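Glycerophosphodiester phosphodiesterase (Cytophaga hutchinsonii ATCC 33406, PDB 3CH0) is a member of the glycerophosphodiester phosphodiesterase family, whose members are built on a TIM-barrel fold. Local coordinates at residues Ile151-Phe154 with Cys155-Val159; Leu181-His185 with Ser186-Asp190. One frame throughout, in Å; residues are numbered along the deposited sequence.

Contact 1 of 2, residues Ile151-Phe154 with Cys155-Val159; sequences IALF and CDLVV. With EDO (1,2-ethanediol), chain K.
Leu153 and Leu157 meet one turn apart on helix 151-164, the helix of a beta-alpha-beta unit of the TIM barrel between strands 132-137 and 171-175. CD1 of Leu153 comes within 3.7 Å of CG of Leu157, and the two branched ends pass each other at a slant rather than end on. The first torsion of Leu153 (chi1 -177°) sets CG beside the carbonyl carbon, and the second (chi2 51°) carries CD1 forward to Leu157 while CD2 turns back. Leu157 in turn leans back over the preceding turn, bringing its CG to 3.2 Å from the carbonyl O of Leu153. A 1,2-ethanediol molecule, probably from the crystallisation liquor, borders this pair: its C2 lies 3.8 Å from CD2 of Leu157, and its O2 makes a weak hydrogen bond to the backbone O of Asp156. On the buried side, Val158 CG2 approaches the edge of the Phe154 ring near its plane, 4.3 Å from CD1. Both residues pack on Ile137 of strand 132-137, and the rings of Phe154 and His148 also meet. Cys155 continues the buried surface next to Ile151, with the sulfur facing the CG2 methyl, and both touch Tyr183 of helix 178-187. The carboxylate of Asp156 lies beside this apolar surface, and its OD1 probably forms hydrogen bonds with the hydroxyls of Tyr183 and Tyr188. Beneath the side chains run successive i to i+4 backbone bonds that set their spacing. Cys155 N to Ile151 O is nearly straight at the hydrogen (169°), whereas the bond from Val158 N to Phe154 O is longer, at 3.3 Å.

Contact 2 of 2, residues Leu181-His185 with Ser186-Asp190; sequences LEYMH and SQYPD
Glu182 receives the backbone N-H of Ser186 on its carbonyl O, while OE1 of its carboxylate is hydrogen-bonded to Ser211 OG. Tyr183 carries the main side-chain contact: CG of Gln187 sits over one face of its ring, 3.7 Å from the centroid and 18° off the normal, a CH-pi contact. With chi1 at 180°, the Tyr183 side chain extends toward the next turn, where the bent chain of Gln187 crosses it. CE2 of Tyr183 also approaches CE2 of Tyr188 at 3.9 Å, the rings meeting at a slant; the probable partner of both hydroxyls is Asp156. Selenomethionine Met184 bends at chi2 and chi3, bringing SE to 4.0 Å from CD2 of Tyr188 in an oblique Met-aromatic contact, and its carbonyl O accepts Tyr188 N at 2.8 Å. His185 stacks its ring on Phe212, and its carbonyl O lies 3.5 Å from Pro189 CB. Tyr188 is the first residue to leave helical backbone angles, and the proline follows directly. This is the C-terminal end of helix 178-187, turning toward strand 192-197 in a beta-alpha-beta unit of the TIM barrel.

In the fold
Contact 1 comes first along the chain and contact 2 follows, on successive helices, 151-164 and 178-187, with strand 171-175 between them. Their centres are 11 Å apart, on the same side of the chain's centre, in adjoining beta-alpha-beta units that share this strand. The helices touch directly: Cys155 CB lies 3.5 Å from Tyr183 CD2, and Val159 CG2 lies 3.6 Å from Met184 CE. Beside this apolar seam, Asp156 OD1 probably hydrogen-bonds Tyr188 OH (2.6 Å) and Tyr183 OH. Apolar packing and polar bonds thus join neighbouring helices of the barrel's outer layer, linking the second half of 178-187 and the residue just after it to the first half and middle of 151-164.

Contact 1 of 2, residues Ile151-Phe154 with Cys155-Val159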
# COMPACT_ATOMS: atom_id res chain seq x y z
N ILE A 151 -16.62 -5.63 6.29
CA ILE A 151 -15.69 -6.24 5.36
C ILE A 151 -16.27 -6.30 3.95
O ILE A 151 -15.60 -5.95 2.99
CB ILE A 151 -15.21 -7.62 5.86
CG1 ILE A 151 -14.24 -7.47 7.00
CG2 ILE A 151 -14.68 -8.47 4.73
CD1 ILE A 151 -12.83 -6.97 6.59
N ALA A 152 -17.49 -6.84 3.82
CA ALA A 152 -18.07 -6.99 2.47
C ALA A 152 -18.14 -5.67 1.73
O ALA A 152 -17.78 -5.62 0.55
CB ALA A 152 -19.47 -7.65 2.53
N LEU A 153 -18.62 -4.63 2.39
CA LEU A 153 -18.80 -3.31 1.73
C LEU A 153 -17.44 -2.71 1.39
O LEU A 153 -17.27 -2.14 0.30
CB LEU A 153 -19.63 -2.34 2.59
CG LEU A 153 -19.91 -0.98 1.94
CD1 LEU A 153 -20.51 -1.14 0.51
CD2 LEU A 153 -20.73 -0.15 2.93
N PHE A 154 -16.49 -2.75 2.36
CA PHE A 154 -15.14 -2.20 2.13
C PHE A 154 -14.59 -2.87 0.88
O PHE A 154 -14.11 -2.22 -0.05
CB PHE A 154 -14.30 -2.45 3.39
CG PHE A 154 -13.08 -1.56 3.57
CD1 PHE A 154 -12.39 -1.01 2.49
CD2 PHE A 154 -12.57 -1.38 4.85
CE1 PHE A 154 -11.26 -0.27 2.68
CE2 PHE A 154 -11.41 -0.61 5.06
CZ PHE A 154 -10.76 -0.06 3.95
N CYS A 155 -14.62 -4.20 0.84
CA CYS A 155 -14.04 -4.91 -0.29
C CYS A 155 -14.81 -4.68 -1.58
O CYS A 155 -14.25 -4.54 -2.66
CB CYS A 155 -13.93 -6.43 -0.01
SG CYS A 155 -12.75 -6.83 1.31
N ASP A 156 -16.13 -4.69 -1.48
CA ASP A 156 -16.93 -4.53 -2.69
C ASP A 156 -16.70 -3.16 -3.30
O ASP A 156 -16.64 -3.05 -4.51
CB ASP A 156 -18.41 -4.68 -2.36
CG ASP A 156 -18.81 -6.11 -2.03
OD1 ASP A 156 -18.05 -7.04 -2.28
OD2 ASP A 156 -19.98 -6.23 -1.55
N LEU A 157 -16.61 -2.12 -2.50
CA LEU A 157 -16.38 -0.77 -3.06
C LEU A 157 -15.02 -0.72 -3.78
O LEU A 157 -14.90 -0.13 -4.88
CB LEU A 157 -16.39 0.28 -1.98
CG LEU A 157 -17.76 0.55 -1.37
CD1 LEU A 157 -17.65 1.37 -0.10
CD2 LEU A 157 -18.76 1.23 -2.39
N VAL A 158 -13.99 -1.32 -3.20
CA VAL A 158 -12.66 -1.36 -3.86
C VAL A 158 -12.74 -2.13 -5.16
O VAL A 158 -12.20 -1.68 -6.19
CB VAL A 158 -11.59 -1.94 -2.88
CG1 VAL A 158 -10.24 -2.30 -3.56
CG2 VAL A 158 -11.42 -0.94 -1.73
N VAL A 159 -13.35 -3.32 -5.10
CA VAL A 159 -13.40 -4.19 -6.25
C VAL A 159 -14.22 -3.58 -7.41
O VAL A 159 -13.82 -3.77 -8.57
CB VAL A 159 -13.85 -5.60 -5.86
CG1 VAL A 159 -14.14 -6.42 -7.14
CG2 VAL A 159 -12.78 -6.26 -4.97
C1 EDO K . -21.72 -1.22 -3.22
O1 EDO K . -22.72 -2.01 -3.87
C2 EDO K . -20.42 -1.99 -3.38
O2 EDO K . -19.94 -1.95 -4.75

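Contact 2 of 2, residues Leu181-His185 with Ser186-Asp190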
# COMPACT_ATOMS: atom_id res chain seq x y z
N LEU A 181 -8.91 -10.83 3.44
CA LEU A 181 -8.34 -11.80 2.51
C LEU A 181 -9.30 -12.98 2.22
O LEU A 181 -9.45 -13.41 1.10
CB LEU A 181 -6.98 -12.26 2.99
CG LEU A 181 -5.94 -11.17 3.18
CD1 LEU A 181 -4.69 -11.75 3.88
CD2 LEU A 181 -5.64 -10.49 1.85
N GLU A 182 -9.95 -13.47 3.27
CA GLU A 182 -10.90 -14.57 3.09
C GLU A 182 -12.06 -14.15 2.20
O GLU A 182 -12.53 -14.91 1.32
CB GLU A 182 -11.44 -15.09 4.43
CG GLU A 182 -10.40 -15.76 5.30
CD GLU A 182 -9.89 -17.11 4.85
OE1 GLU A 182 -10.38 -17.71 3.85
OE2 GLU A 182 -8.95 -17.62 5.54
N TYR A 183 -12.60 -12.97 2.46
CA TYR A 183 -13.73 -12.43 1.69
C TYR A 183 -13.35 -12.29 0.22
O TYR A 183 -14.06 -12.70 -0.71
CB TYR A 183 -14.18 -11.09 2.25
CG TYR A 183 -15.35 -10.53 1.48
CD1 TYR A 183 -16.62 -10.94 1.77
CD2 TYR A 183 -15.15 -9.66 0.41
CE1 TYR A 183 -17.71 -10.46 1.06
CE2 TYR A 183 -16.24 -9.14 -0.30
CZ TYR A 183 -17.54 -9.56 0.02
OH TYR A 183 -18.65 -9.11 -0.67
N MSE A 184 -12.21 -11.64 -0.02
CA MSE A 184 -11.71 -11.50 -1.39
C MSE A 184 -11.51 -12.82 -2.10
O MSE A 184 -11.89 -12.99 -3.27
CB MSE A 184 -10.36 -10.78 -1.42
CG MSE A 184 -10.38 -9.33 -1.00
SE MSE A 184 -11.33 -8.20 -2.27
CE MSE A 184 -10.25 -8.54 -3.81
N HIS A 185 -10.92 -13.79 -1.40
CA HIS A 185 -10.64 -15.07 -2.00
C HIS A 185 -11.90 -15.80 -2.38
O HIS A 185 -11.94 -16.44 -3.45
CB HIS A 185 -9.85 -15.89 -1.02
CG HIS A 185 -9.51 -17.25 -1.52
ND1 HIS A 185 -8.64 -17.48 -2.56
CD2 HIS A 185 -9.90 -18.47 -1.07
CE1 HIS A 185 -8.54 -18.80 -2.75
NE2 HIS A 185 -9.26 -19.42 -1.84
N SER A 186 -12.93 -15.71 -1.55
CA SER A 186 -14.17 -16.44 -1.88
C SER A 186 -15.10 -15.70 -2.85
O SER A 186 -15.83 -16.38 -3.59
CB SER A 186 -14.93 -16.79 -0.64
OG SER A 186 -15.49 -15.65 -0.04
N GLN A 187 -15.11 -14.36 -2.83
CA GLN A 187 -15.97 -13.59 -3.70
C GLN A 187 -15.35 -13.18 -5.04
O GLN A 187 -16.04 -13.09 -6.08
CB GLN A 187 -16.49 -12.35 -2.97
CG GLN A 187 -17.26 -12.67 -1.70
CD GLN A 187 -18.31 -13.78 -1.90
OE1 GLN A 187 -19.21 -13.66 -2.75
NE2 GLN A 187 -18.15 -14.88 -1.18
N TYR A 188 -14.04 -12.92 -5.01
CA TYR A 188 -13.32 -12.39 -6.16
C TYR A 188 -12.02 -13.13 -6.38
O TYR A 188 -10.94 -12.56 -6.32
CB TYR A 188 -13.06 -10.87 -5.97
CG TYR A 188 -14.29 -10.10 -5.67
CD1 TYR A 188 -15.33 -9.98 -6.62
CD2 TYR A 188 -14.45 -9.50 -4.45
CE1 TYR A 188 -16.48 -9.27 -6.34
CE2 TYR A 188 -15.59 -8.81 -4.13
CZ TYR A 188 -16.64 -8.66 -5.10
OH TYR A 188 -17.77 -7.98 -4.73
N PRO A 189 -12.09 -14.44 -6.62
CA PRO A 189 -10.89 -15.29 -6.71
C PRO A 189 -9.92 -14.96 -7.82
O PRO A 189 -8.79 -15.45 -7.79
CB PRO A 189 -11.46 -16.69 -6.93
CG PRO A 189 -12.79 -16.44 -7.46
CD PRO A 189 -13.32 -15.22 -6.86
N ASP A 190 -10.33 -14.11 -8.78
CA ASP A 190 -9.43 -13.72 -9.87
C ASP A 190 -8.45 -12.61 -9.49
O ASP A 190 -7.53 -12.27 -10.29
CB ASP A 190 -10.17 -13.37 -11.16
CG ASP A 190 -11.21 -12.27 -11.00
OD1 ASP A 190 -11.70 -12.01 -9.88
OD2 ASP A 190 -11.60 -11.71 -12.07